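Local coordinates for immunoreactive 84kD antigen PG93 (PDB 5M11), which is an essential bacterial surface component of the type-IX secretion system of Porphyromonas gingivalis and binds calcium and zinc ions, at residues 110-115 with 126-131; 149-154 with 162-167; 194-199 with 206-211. All blocks are in the same frame, centred on the assembly; numbering follows the deposited sequence.

Interaction 1 (110-115 with 126-131); sequences KTLNRL and GGFGLS
This is a backbone-led contact in an antiparallel sheet of the N-terminal beta-propeller domain. The start of strand 112-118 meets the tight turn that follows strand 121-126. One hydrogen bond joins the two segments: Gly127 N gives its hydrogen to Thr111 O at 2.8 Å, with the donor in the carbonyl plane. Next to it, Leu112 and Gly126 form an antiparallel non-hydrogen-bonded pair. Their CA atoms are 4.1 Å apart. Such closeness suits glycine, because a CB on Gly126 would clash with Thr111 O. A type I turn from Gly126 to Gly129 then reverses the chain. It turns Phe128 back toward the first segment. The Phe128 ring stands with CG between its backbone N and carbonyl carbon, chi1 49°. The ring is met at its edge, where Leu112 CD1 lies 3.8 Å from Phe128 CZ and Lys110 O lies 3.8 Å from Phe128 CE2. The Leu112 and Phe128 side chains cross obliquely. Asn113 lays its ND2 over the backbone of Gly126, 3.5 Å from Gly126 CA, and spends that amide on Val150 O. Asn113 and Arg114 both face Ala125, a classic beta bulge. Around the contact, Leu112 and Phe128 both pack on Tyr80 of strand 76-81. Phe128 also touches Leu101 of helix 100-103, and Leu112 rests on Leu124 of strand 121-126.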
ATOM      1  N   LYS A 110      -1.210 -11.339 -17.161  1.00 58.31           N
ATOM      2  CA  LYS A 110      -1.538  -9.955 -17.511  1.00 54.71           C
ATOM      3  C   LYS A 110      -0.296  -9.164 -17.901  1.00 55.19           C
ATOM      4  O   LYS A 110      -0.407  -8.014 -18.343  1.00 53.74           O
ATOM      5  CB  LYS A 110      -2.263  -9.244 -16.344  1.00 57.80           C
ATOM      6  CG  LYS A 110      -3.407 -10.026 -15.691  1.00 55.40           C
ATOM      7  CD  LYS A 110      -4.675 -10.060 -16.515  1.00 51.69           C
ATOM      8  CE  LYS A 110      -5.688 -10.940 -15.841  1.00 58.57           C
ATOM      9  NZ  LYS A 110      -6.961 -10.996 -16.602  1.00 70.83           N
ATOM     10  N   THR A 111       0.883  -9.781 -17.780  1.00 49.88           N
ATOM     11  CA  THR A 111       2.146  -9.116 -18.106  1.00 48.15           C
ATOM     12  C   THR A 111       2.039  -8.398 -19.431  1.00 47.66           C
ATOM     13  O   THR A 111       1.545  -8.975 -20.392  1.00 46.02           O
ATOM     14  CB  THR A 111       3.263 -10.155 -18.130  1.00 54.03           C
ATOM     15  OG1 THR A 111       3.367 -10.717 -16.825  1.00 54.38           O
ATOM     16  CG2 THR A 111       4.613  -9.592 -18.607  1.00 52.01           C
ATOM     17  N   LEU A 112       2.464  -7.135 -19.475  1.00 43.16           N
ATOM     18  CA  LEU A 112       2.495  -6.364 -20.727  1.00 39.89           C
ATOM     19  C   LEU A 112       3.936  -6.210 -21.176  1.00 43.62           C
ATOM     20  O   LEU A 112       4.821  -5.948 -20.365  1.00 45.42           O
ATOM     21  CB  LEU A 112       1.813  -4.997 -20.574  1.00 39.09           C
ATOM     22  CG  LEU A 112       1.432  -4.286 -21.855  1.00 41.35           C
ATOM     23  CD1 LEU A 112       0.049  -4.655 -22.296  1.00 39.11           C
ATOM     24  CD2 LEU A 112       1.497  -2.788 -21.655  1.00 48.36           C
ATOM     25  N   ASN A 113       4.170  -6.387 -22.458  1.00 40.01           N
ATOM     26  CA  ASN A 113       5.492  -6.290 -23.064  1.00 39.94           C
ATOM     27  C   ASN A 113       5.563  -5.045 -23.943  1.00 43.92           C
ATOM     28  O   ASN A 113       6.606  -4.398 -23.991  1.00 45.28           O
ATOM     29  CB  ASN A 113       5.810  -7.571 -23.872  1.00 40.71           C
ATOM     30  CG  ASN A 113       5.588  -8.881 -23.123  1.00 70.59           C
ATOM     31  OD1 ASN A 113       6.074  -9.105 -21.995  1.00 64.83           O
ATOM     32  ND2 ASN A 113       4.846  -9.785 -23.743  1.00 61.22           N
ATOM     33  N   ARG A 114       4.453  -4.693 -24.632  1.00 39.44           N
ATOM     34  CA  ARG A 114       4.416  -3.511 -25.502  1.00 38.19           C
ATOM     35  C   ARG A 114       3.029  -2.858 -25.516  1.00 41.49           C
ATOM     36  O   ARG A 114       2.006  -3.546 -25.610  1.00 41.76           O
ATOM     37  CB  ARG A 114       4.865  -3.867 -26.942  1.00 34.53           C
ATOM     38  CG  ARG A 114       5.091  -2.673 -27.874  1.00 41.21           C
ATOM     39  CD  ARG A 114       6.312  -1.836 -27.524  1.00 43.85           C
ATOM     40  NE  ARG A 114       7.583  -2.526 -27.777  1.00 42.96           N
ATOM     41  CZ  ARG A 114       8.737  -2.216 -27.184  1.00 50.38           C
ATOM     42  NH1 ARG A 114       8.792  -1.235 -26.295  1.00 43.33           N
ATOM     43  NH2 ARG A 114       9.844  -2.881 -27.483  1.00 28.18           N
ATOM     44  N   LEU A 115       3.014  -1.524 -25.406  1.00 36.79           N
ATOM     45  CA  LEU A 115       1.822  -0.685 -25.492  1.00 36.08           C
ATOM     46  C   LEU A 115       2.103   0.285 -26.599  1.00 41.15           C
ATOM     47  O   LEU A 115       2.749   1.304 -26.386  1.00 44.42           O
ATOM     48  CB  LEU A 115       1.522   0.004 -24.148  1.00 37.32           C
ATOM     49  CG  LEU A 115       0.344   0.987 -23.985  1.00 41.18           C
ATOM     50  CD1 LEU A 115      -0.880   0.577 -24.778  1.00 40.79           C
ATOM     51  CD2 LEU A 115      -0.013   1.139 -22.516  1.00 41.57           C
ATOM     52  N   GLY A 126       1.010  -8.752 -24.690  1.00 37.10           N
ATOM     53  CA  GLY A 126       1.355  -9.280 -23.376  1.00 38.45           C
ATOM     54  C   GLY A 126       1.225 -10.791 -23.248  1.00 45.11           C
ATOM     55  O   GLY A 126       1.244 -11.513 -24.249  1.00 44.09           O
ATOM     56  N   GLY A 127       1.093 -11.272 -22.010  1.00 43.94           N
ATOM     57  CA  GLY A 127       0.968 -12.696 -21.722  1.00 45.78           C
ATOM     58  C   GLY A 127      -0.414 -13.253 -22.005  1.00 51.10           C
ATOM     59  O   GLY A 127      -0.644 -14.458 -21.831  1.00 53.90           O
ATOM     60  N   PHE A 128      -1.346 -12.363 -22.425  1.00 44.06           N
ATOM     61  CA  PHE A 128      -2.757 -12.621 -22.750  1.00 42.89           C
ATOM     62  C   PHE A 128      -2.964 -12.684 -24.258  1.00 48.13           C
ATOM     63  O   PHE A 128      -4.064 -13.054 -24.701  1.00 49.27           O
ATOM     64  CB  PHE A 128      -3.674 -11.510 -22.150  1.00 42.74           C
ATOM     65  CG  PHE A 128      -3.216 -10.101 -22.444  1.00 41.39           C
ATOM     66  CD1 PHE A 128      -3.557  -9.475 -23.642  1.00 42.01           C
ATOM     67  CD2 PHE A 128      -2.357  -9.436 -21.574  1.00 42.31           C
ATOM     68  CE1 PHE A 128      -3.032  -8.218 -23.969  1.00 41.12           C
ATOM     69  CE2 PHE A 128      -1.853  -8.171 -21.891  1.00 43.43           C
ATOM     70  CZ  PHE A 128      -2.191  -7.569 -23.087  1.00 39.58           C
ATOM     71  N   GLY A 129      -1.946 -12.241 -25.012  1.00 42.27           N
ATOM     72  CA  GLY A 129      -1.977 -12.182 -26.466  1.00 41.32           C
ATOM     73  C   GLY A 129      -1.736 -10.781 -27.000  1.00 45.09           C
ATOM     74  O   GLY A 129      -0.925 -10.030 -26.444  1.00 45.99           O
ATOM     75  N   LEU A 130      -2.423 -10.430 -28.108  1.00 38.41           N
ATOM     76  CA  LEU A 130      -2.328  -9.119 -28.730  1.00 35.41           C
ATOM     77  C   LEU A 130      -3.706  -8.495 -28.781  1.00 41.06           C
ATOM     78  O   LEU A 130      -4.531  -8.962 -29.547  1.00 42.67           O
ATOM     79  CB  LEU A 130      -1.684  -9.181 -30.127  1.00 33.79           C
ATOM     80  CG  LEU A 130      -1.533  -7.842 -30.874  1.00 35.52           C
ATOM     81  CD1 LEU A 130      -0.707  -6.842 -30.067  1.00 35.38           C
ATOM     82  CD2 LEU A 130      -0.914  -8.040 -32.240  1.00 34.13           C
ATOM     83  N   SER A 131      -3.962  -7.450 -27.962  1.00 36.69           N
ATOM     84  CA  SER A 131      -5.260  -6.791 -27.877  1.00 36.15           C
ATOM     85  C   SER A 131      -5.308  -5.447 -28.620  1.00 42.40           C
ATOM     86  O   SER A 131      -4.406  -4.603 -28.473  1.00 44.99           O
ATOM     87  CB  SER A 131      -5.642  -6.583 -26.420  1.00 37.20           C
ATOM     88  OG  SER A 131      -6.117  -7.814 -25.909  1.00 44.29           O
TER

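Interaction 2 (149-154 with 162-167); sequences KVTDVA and LMLKEG
Strands 150-155 and 160-165 form a beta hairpin at the start of an antiparallel sheet of the beta-propeller. Its backbone bonds are regular at one end. Ala154 N reaches Leu162 O at 3.0 Å, on a lone pair in the carbonyl plane. Leu162 N returns to Ala154 O at 2.7 Å, nearly along the C=O axis. Leu164 N points almost straight at Asp152 O, 3.2 Å away, but from above the carbonyl plane. At the other end Thr151 and Asp152 both face Leu164, a classic beta bulge. Leu164 O there receives two weak bonds, from Thr151 N and Asp152 N. A water takes over where the strands part: it donates to Lys149 O, accepts from Glu166 N and also bonds Thr151 OG1.

The apolar contacts lie on both faces. Val150 CG1 sits 3.9 Å from Met163 CG, the two side chains crossing at about a right angle. Thr151 CG2, anti to its backbone N, meets Leu164 CD2 at 3.6 Å. Ala154 CB meets Leu162 CB at 4.0 Å, on the face that Leu164 shares.

Asp152 is a buried acid. Its OD1 accepts from Val153 N at 2.8 Å and bridges to Arg114, while OD2 takes Leu199 N. These partners would favour the ionised carboxylate and hold its rotation, so this buried acid has a partner for each oxygen.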
ATOM      1  N   LYS A 149       1.693 -15.734 -24.914  1.00 44.18           N
ATOM      2  CA  LYS A 149       2.597 -14.613 -24.718  1.00 42.64           C
ATOM      3  C   LYS A 149       3.022 -14.116 -26.087  1.00 46.59           C
ATOM      4  O   LYS A 149       3.456 -14.926 -26.900  1.00 47.66           O
ATOM      5  CB  LYS A 149       3.818 -15.015 -23.851  1.00 46.23           C
ATOM      6  CG  LYS A 149       4.728 -13.845 -23.480  1.00 49.75           C
ATOM      7  CD  LYS A 149       5.906 -14.252 -22.648  1.00 59.04           C
ATOM      8  CE  LYS A 149       7.091 -13.325 -22.833  1.00 72.42           C
ATOM      9  NZ  LYS A 149       7.744 -13.493 -24.167  1.00 79.06           N
ATOM     10  N   VAL A 150       2.769 -12.818 -26.369  1.00 41.63           N
ATOM     11  CA  VAL A 150       3.163 -12.071 -27.571  1.00 39.93           C
ATOM     12  C   VAL A 150       4.268 -11.105 -27.110  1.00 44.65           C
ATOM     13  O   VAL A 150       4.005 -10.154 -26.384  1.00 46.51           O
ATOM     14  CB  VAL A 150       1.986 -11.353 -28.285  1.00 42.21           C
ATOM     15  CG1 VAL A 150       2.494 -10.390 -29.362  1.00 40.85           C
ATOM     16  CG2 VAL A 150       1.019 -12.362 -28.885  1.00 42.32           C
ATOM     17  N   THR A 151       5.502 -11.390 -27.495  1.00 40.06           N
ATOM     18  CA  THR A 151       6.718 -10.675 -27.139  1.00 38.99           C
ATOM     19  C   THR A 151       6.707  -9.177 -27.578  1.00 42.20           C
ATOM     20  O   THR A 151       7.147  -8.336 -26.788  1.00 44.49           O
ATOM     21  CB  THR A 151       7.878 -11.471 -27.722  1.00 40.75           C
ATOM     22  OG1 THR A 151       7.882 -12.743 -27.066  1.00 40.75           O
ATOM     23  CG2 THR A 151       9.221 -10.786 -27.566  1.00 37.90           C
ATOM     24  N   ASP A 152       6.237  -8.838 -28.792  1.00 35.84           N
ATOM     25  CA  ASP A 152       6.253  -7.446 -29.262  1.00 34.71           C
ATOM     26  C   ASP A 152       5.299  -7.217 -30.443  1.00 37.16           C
ATOM     27  O   ASP A 152       4.830  -8.185 -31.043  1.00 38.90           O
ATOM     28  CB  ASP A 152       7.687  -7.036 -29.678  1.00 38.03           C
ATOM     29  CG  ASP A 152       8.044  -5.588 -29.363  1.00 57.67           C
ATOM     30  OD1 ASP A 152       7.145  -4.717 -29.439  1.00 62.50           O
ATOM     31  OD2 ASP A 152       9.220  -5.319 -29.086  1.00 61.66           O
ATOM     32  N   VAL A 153       5.018  -5.946 -30.770  1.00 29.90           N
ATOM     33  CA  VAL A 153       4.142  -5.612 -31.874  1.00 29.81           C
ATOM     34  C   VAL A 153       4.684  -4.353 -32.618  1.00 36.47           C
ATOM     35  O   VAL A 153       5.365  -3.494 -32.025  1.00 36.85           O
ATOM     36  CB  VAL A 153       2.636  -5.479 -31.440  1.00 33.19           C
ATOM     37  CG1 VAL A 153       2.381  -4.320 -30.468  1.00 32.69           C
ATOM     38  CG2 VAL A 153       1.685  -5.426 -32.644  1.00 32.33           C
ATOM     39  N   ALA A 154       4.418  -4.301 -33.938  1.00 31.45           N
ATOM     40  CA  ALA A 154       4.809  -3.207 -34.795  1.00 30.57           C
ATOM     41  C   ALA A 154       3.782  -3.034 -35.939  1.00 39.85           C
ATOM     42  O   ALA A 154       3.275  -4.005 -36.494  1.00 39.76           O
ATOM     43  CB  ALA A 154       6.204  -3.431 -35.343  1.00 30.11           C
ATOM     44  N   LEU A 162       2.675  -6.493 -37.482  1.00 40.63           N
ATOM     45  CA  LEU A 162       3.800  -7.377 -37.220  1.00 39.62           C
ATOM     46  C   LEU A 162       3.764  -7.880 -35.776  1.00 37.76           C
ATOM     47  O   LEU A 162       3.622  -7.094 -34.842  1.00 38.21           O
ATOM     48  CB  LEU A 162       5.073  -6.595 -37.530  1.00 40.14           C
ATOM     49  CG  LEU A 162       6.218  -7.330 -38.167  1.00 47.30           C
ATOM     50  CD1 LEU A 162       5.789  -8.088 -39.423  1.00 49.35           C
ATOM     51  CD2 LEU A 162       7.296  -6.360 -38.502  1.00 51.25           C
ATOM     52  N   MET A 163       3.847  -9.176 -35.598  1.00 31.13           N
ATOM     53  CA  MET A 163       3.711  -9.800 -34.285  1.00 31.46           C
ATOM     54  C   MET A 163       4.848 -10.790 -34.035  1.00 37.93           C
ATOM     55  O   MET A 163       5.147 -11.627 -34.895  1.00 40.32           O
ATOM     56  CB  MET A 163       2.320 -10.503 -34.190  1.00 33.95           C
ATOM     57  CG  MET A 163       2.159 -11.566 -33.100  1.00 38.08           C
ATOM     58  SD  MET A 163       0.385 -11.976 -32.867  1.00 43.49           S
ATOM     59  CE  MET A 163       0.305 -13.456 -33.755  1.00 42.15           C
ATOM     60  N   LEU A 164       5.473 -10.691 -32.858  1.00 32.46           N
ATOM     61  CA  LEU A 164       6.523 -11.612 -32.471  1.00 33.54           C
ATOM     62  C   LEU A 164       6.002 -12.480 -31.329  1.00 37.08           C
ATOM     63  O   LEU A 164       5.745 -11.952 -30.247  1.00 37.06           O
ATOM     64  CB  LEU A 164       7.786 -10.830 -32.082  1.00 33.40           C
ATOM     65  CG  LEU A 164       9.013 -11.597 -31.601  1.00 38.38           C
ATOM     66  CD1 LEU A 164       9.667 -12.420 -32.726  1.00 38.72           C
ATOM     67  CD2 LEU A 164      10.026 -10.632 -31.084  1.00 40.89           C
ATOM     68  N   LYS A 165       5.734 -13.774 -31.601  1.00 32.50           N
ATOM     69  CA  LYS A 165       5.290 -14.694 -30.567  1.00 34.14           C
ATOM     70  C   LYS A 165       6.039 -15.999 -30.733  1.00 43.89           C
ATOM     71  O   LYS A 165       6.325 -16.430 -31.863  1.00 44.88           O
ATOM     72  CB  LYS A 165       3.761 -14.898 -30.504  1.00 36.95           C
ATOM     73  CG  LYS A 165       3.111 -15.722 -31.615  1.00 52.09           C
ATOM     74  CD  LYS A 165       1.650 -16.102 -31.297  1.00 56.92           C
ATOM     75  CE  LYS A 165       0.981 -16.934 -32.382  1.00 68.12           C
ATOM     76  NZ  LYS A 165       1.547 -18.312 -32.515  1.00 81.03           N
ATOM     77  N   GLU A 166       6.425 -16.589 -29.585  1.00 41.84           N
ATOM     78  CA  GLU A 166       7.182 -17.824 -29.473  1.00 43.36           C
ATOM     79  C   GLU A 166       8.361 -17.865 -30.493  1.00 48.89           C
ATOM     80  O   GLU A 166       8.535 -18.853 -31.196  1.00 51.85           O
ATOM     81  CB  GLU A 166       6.254 -19.037 -29.647  1.00 46.25           C
ATOM     82  CG  GLU A 166       5.123 -19.156 -28.640  1.00 56.01           C
ATOM     83  CD  GLU A 166       3.988 -20.070 -29.072  1.00 81.58           C
ATOM     84  OE1 GLU A 166       3.724 -20.162 -30.295  1.00 86.35           O
ATOM     85  OE2 GLU A 166       3.322 -20.650 -28.183  1.00 71.65           O
ATOM     86  N   GLY A 167       9.151 -16.800 -30.572  1.00 44.33           N
ATOM     87  CA  GLY A 167      10.321 -16.761 -31.452  1.00 45.80           C
ATOM     88  C   GLY A 167      10.059 -16.763 -32.949  1.00 51.67           C
ATOM     89  O   GLY A 167      10.959 -17.053 -33.746  1.00 53.24           O
TER
HETATM   90  O   HOH W   1       6.016 -15.400 -27.135  1.00 35.33           O

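Interaction 3 (194-199 with 206-211); sequences GSVTGL and ICFLLA
A beta hairpin with a classic bulge joins strands 196-202 and 205-210, the first two strands of a four-stranded antiparallel sheet. Thr197 and Gly198 both face Leu209, so the register slips by one residue. Leu209 O fills the hollow of the bulge. Thr197 N gives it a good bond at 2.9 Å, while Gly198 N and Thr197 OG1 add weak ones. Beyond the bulge, Leu209 N binds Gly198 O. On the other side of it, Ala211 N binds Ser195 O.

The bumps differ on the two faces. Gly198 has no side chain, so its partner Leu209 supplies the one side chain of that pair. Thr197 OG1, between the backbone N and the carbonyl carbon, leans on Leu209 CG at 3.6 Å. Its other branch, CG2, turns to Ala211 and meets Ala211 CB at 3.8 Å.

Leu199 and Phe208 share the opposite face and lie side by side, pointing the same way. Leu199 puts CG in the crowded position, chi1 50°, and splits its branches. CD2 comes obliquely to the Phe208 ring, 4.0 Å from Phe208 CE1. CD1 reaches the tip of Ile206. Val196 fills the next place along: CG1 lies at the ring edge of Phe208, and CG2 meets Leu210 CD1 at 3.8 Å. Leu169 of strand 168-173 packs on both Leu199 and Phe208, and Leu164 of strand 160-165 on Val196 and Leu199.

At the backbone, Leu199 CA makes a CA-H...O contact with Cys207 O.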
ATOM      1  N   GLY A 194      14.463 -16.258 -32.535  1.00 63.66           N
ATOM      2  CA  GLY A 194      14.229 -16.775 -31.188  1.00 62.95           C
ATOM      3  C   GLY A 194      14.947 -15.997 -30.090  1.00 61.22           C
ATOM      4  O   GLY A 194      14.603 -16.123 -28.906  1.00 59.31           O
ATOM      5  N   SER A 195      15.948 -15.175 -30.486  1.00 54.36           N
ATOM      6  CA  SER A 195      16.740 -14.340 -29.587  1.00 53.37           C
ATOM      7  C   SER A 195      16.230 -12.893 -29.551  1.00 55.59           C
ATOM      8  O   SER A 195      16.741 -12.108 -28.748  1.00 55.86           O
ATOM      9  CB  SER A 195      18.206 -14.350 -30.006  1.00 55.89           C
ATOM     10  OG  SER A 195      18.718 -15.671 -30.004  1.00 65.33           O
ATOM     11  N   VAL A 196      15.237 -12.534 -30.412  1.00 49.19           N
ATOM     12  CA  VAL A 196      14.726 -11.163 -30.504  1.00 46.31           C
ATOM     13  C   VAL A 196      13.885 -10.874 -29.268  1.00 50.97           C
ATOM     14  O   VAL A 196      12.910 -11.587 -29.020  1.00 52.34           O
ATOM     15  CB  VAL A 196      13.949 -10.853 -31.818  1.00 47.74           C
ATOM     16  CG1 VAL A 196      13.428  -9.415 -31.827  1.00 45.61           C
ATOM     17  CG2 VAL A 196      14.791 -11.127 -33.063  1.00 47.52           C
ATOM     18  N   THR A 197      14.288  -9.843 -28.489  1.00 45.57           N
ATOM     19  CA  THR A 197      13.624  -9.402 -27.263  1.00 44.53           C
ATOM     20  C   THR A 197      12.717  -8.202 -27.521  1.00 47.06           C
ATOM     21  O   THR A 197      11.820  -7.903 -26.718  1.00 46.71           O
ATOM     22  CB  THR A 197      14.635  -9.040 -26.189  1.00 48.60           C
ATOM     23  OG1 THR A 197      15.355  -7.901 -26.615  1.00 57.39           O
ATOM     24  CG2 THR A 197      15.557 -10.164 -25.840  1.00 41.21           C
ATOM     25  N   GLY A 198      12.977  -7.506 -28.621  1.00 42.07           N
ATOM     26  CA  GLY A 198      12.182  -6.353 -28.996  1.00 39.31           C
ATOM     27  C   GLY A 198      12.316  -5.939 -30.434  1.00 40.91           C
ATOM     28  O   GLY A 198      13.319  -6.224 -31.067  1.00 41.00           O
ATOM     29  N   LEU A 199      11.315  -5.232 -30.945  1.00 37.87           N
ATOM     30  CA  LEU A 199      11.337  -4.693 -32.300  1.00 38.05           C
ATOM     31  C   LEU A 199      10.554  -3.365 -32.365  1.00 41.80           C
ATOM     32  O   LEU A 199       9.633  -3.152 -31.579  1.00 42.65           O
ATOM     33  CB  LEU A 199      10.869  -5.694 -33.397  1.00 37.44           C
ATOM     34  CG  LEU A 199       9.567  -6.438 -33.229  1.00 41.07           C
ATOM     35  CD1 LEU A 199       8.425  -5.622 -33.659  1.00 39.89           C
ATOM     36  CD2 LEU A 199       9.562  -7.681 -34.079  1.00 44.29           C
ATOM     37  N   ILE A 206      12.848  -1.245 -39.856  1.00 38.55           N
ATOM     38  CA  ILE A 206      12.385  -2.015 -38.709  1.00 38.47           C
ATOM     39  C   ILE A 206      13.649  -2.502 -37.992  1.00 46.10           C
ATOM     40  O   ILE A 206      14.523  -3.070 -38.644  1.00 48.58           O
ATOM     41  CB  ILE A 206      11.392  -3.167 -39.123  1.00 41.10           C
ATOM     42  CG1 ILE A 206      11.193  -4.208 -38.020  1.00 41.13           C
ATOM     43  CG2 ILE A 206      11.729  -3.862 -40.436  1.00 42.00           C
ATOM     44  CD1 ILE A 206       9.990  -3.964 -37.178  1.00 51.48           C
ATOM     45  N   CYS A 207      13.789  -2.228 -36.690  1.00 44.23           N
ATOM     46  CA  CYS A 207      14.964  -2.684 -35.931  1.00 46.95           C
ATOM     47  C   CYS A 207      14.605  -3.818 -34.987  1.00 44.92           C
ATOM     48  O   CYS A 207      13.555  -3.772 -34.321  1.00 41.05           O
ATOM     49  CB  CYS A 207      15.646  -1.549 -35.174  1.00 50.29           C
ATOM     50  SG  CYS A 207      16.328  -0.255 -36.239  1.00 56.27           S
ATOM     51  N   PHE A 208      15.518  -4.812 -34.924  1.00 38.86           N
ATOM     52  CA  PHE A 208      15.404  -6.014 -34.112  1.00 37.75           C
ATOM     53  C   PHE A 208      16.531  -6.121 -33.120  1.00 41.96           C
ATOM     54  O   PHE A 208      17.687  -6.300 -33.499  1.00 41.71           O
ATOM     55  CB  PHE A 208      15.384  -7.281 -34.968  1.00 39.33           C
ATOM     56  CG  PHE A 208      14.398  -7.313 -36.104  1.00 39.42           C
ATOM     57  CD1 PHE A 208      13.134  -7.861 -35.930  1.00 40.62           C
ATOM     58  CD2 PHE A 208      14.773  -6.910 -37.380  1.00 41.76           C
ATOM     59  CE1 PHE A 208      12.247  -7.968 -36.998  1.00 41.11           C
ATOM     60  CE2 PHE A 208      13.884  -7.025 -38.453  1.00 44.94           C
ATOM     61  CZ  PHE A 208      12.625  -7.556 -38.256  1.00 41.78           C
ATOM     62  N   LEU A 209      16.172  -6.056 -31.843  1.00 39.49           N
ATOM     63  CA  LEU A 209      17.095  -6.181 -30.732  1.00 41.98           C
ATOM     64  C   LEU A 209      17.120  -7.605 -30.263  1.00 49.57           C
ATOM     65  O   LEU A 209      16.062  -8.182 -29.981  1.00 49.65           O
ATOM     66  CB  LEU A 209      16.725  -5.249 -29.561  1.00 41.61           C
ATOM     67  CG  LEU A 209      17.482  -5.436 -28.259  1.00 46.65           C
ATOM     68  CD1 LEU A 209      18.977  -5.135 -28.422  1.00 47.20           C
ATOM     69  CD2 LEU A 209      16.867  -4.573 -27.194  1.00 50.64           C
ATOM     70  N   LEU A 210      18.345  -8.144 -30.140  1.00 46.85           N
ATOM     71  CA  LEU A 210      18.619  -9.495 -29.706  1.00 47.46           C
ATOM     72  C   LEU A 210      19.043  -9.478 -28.264  1.00 55.85           C
ATOM     73  O   LEU A 210      19.629  -8.495 -27.799  1.00 57.28           O
ATOM     74  CB  LEU A 210      19.729 -10.086 -30.587  1.00 48.07           C
ATOM     75  CG  LEU A 210      19.364 -10.758 -31.915  1.00 50.41           C
ATOM     76  CD1 LEU A 210      18.412  -9.947 -32.731  1.00 47.08           C
ATOM     77  CD2 LEU A 210      20.593 -10.967 -32.730  1.00 53.25           C
ATOM     78  N   ALA A 211      18.772 -10.586 -27.554  1.00 54.28           N
ATOM     79  CA  ALA A 211      19.138 -10.804 -26.155  1.00 54.97           C
ATOM     80  C   ALA A 211      20.624 -10.573 -25.923  1.00 59.95           C
ATOM     81  O   ALA A 211      20.968  -9.995 -24.894  1.00 61.14           O
ATOM     82  CB  ALA A 211      18.757 -12.209 -25.728  1.00 56.72           C
TER

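In the fold
The three contacts follow one another along the chain, in three successive four-stranded antiparallel sheets that begin with strands 112-118, 150-155 and 196-202. Each involves the first strand of its sheet. The centres of interactions 1 and 2 are about 9 Å apart, those of 2 and 3 about 10 Å, and those of 1 and 3 about 17 Å. Interaction 2 is the middle one and touches both others. Through the single residue Asp152 it links the first strands of the three neighbouring sheets, as befits adjacent blades of a beta-propeller.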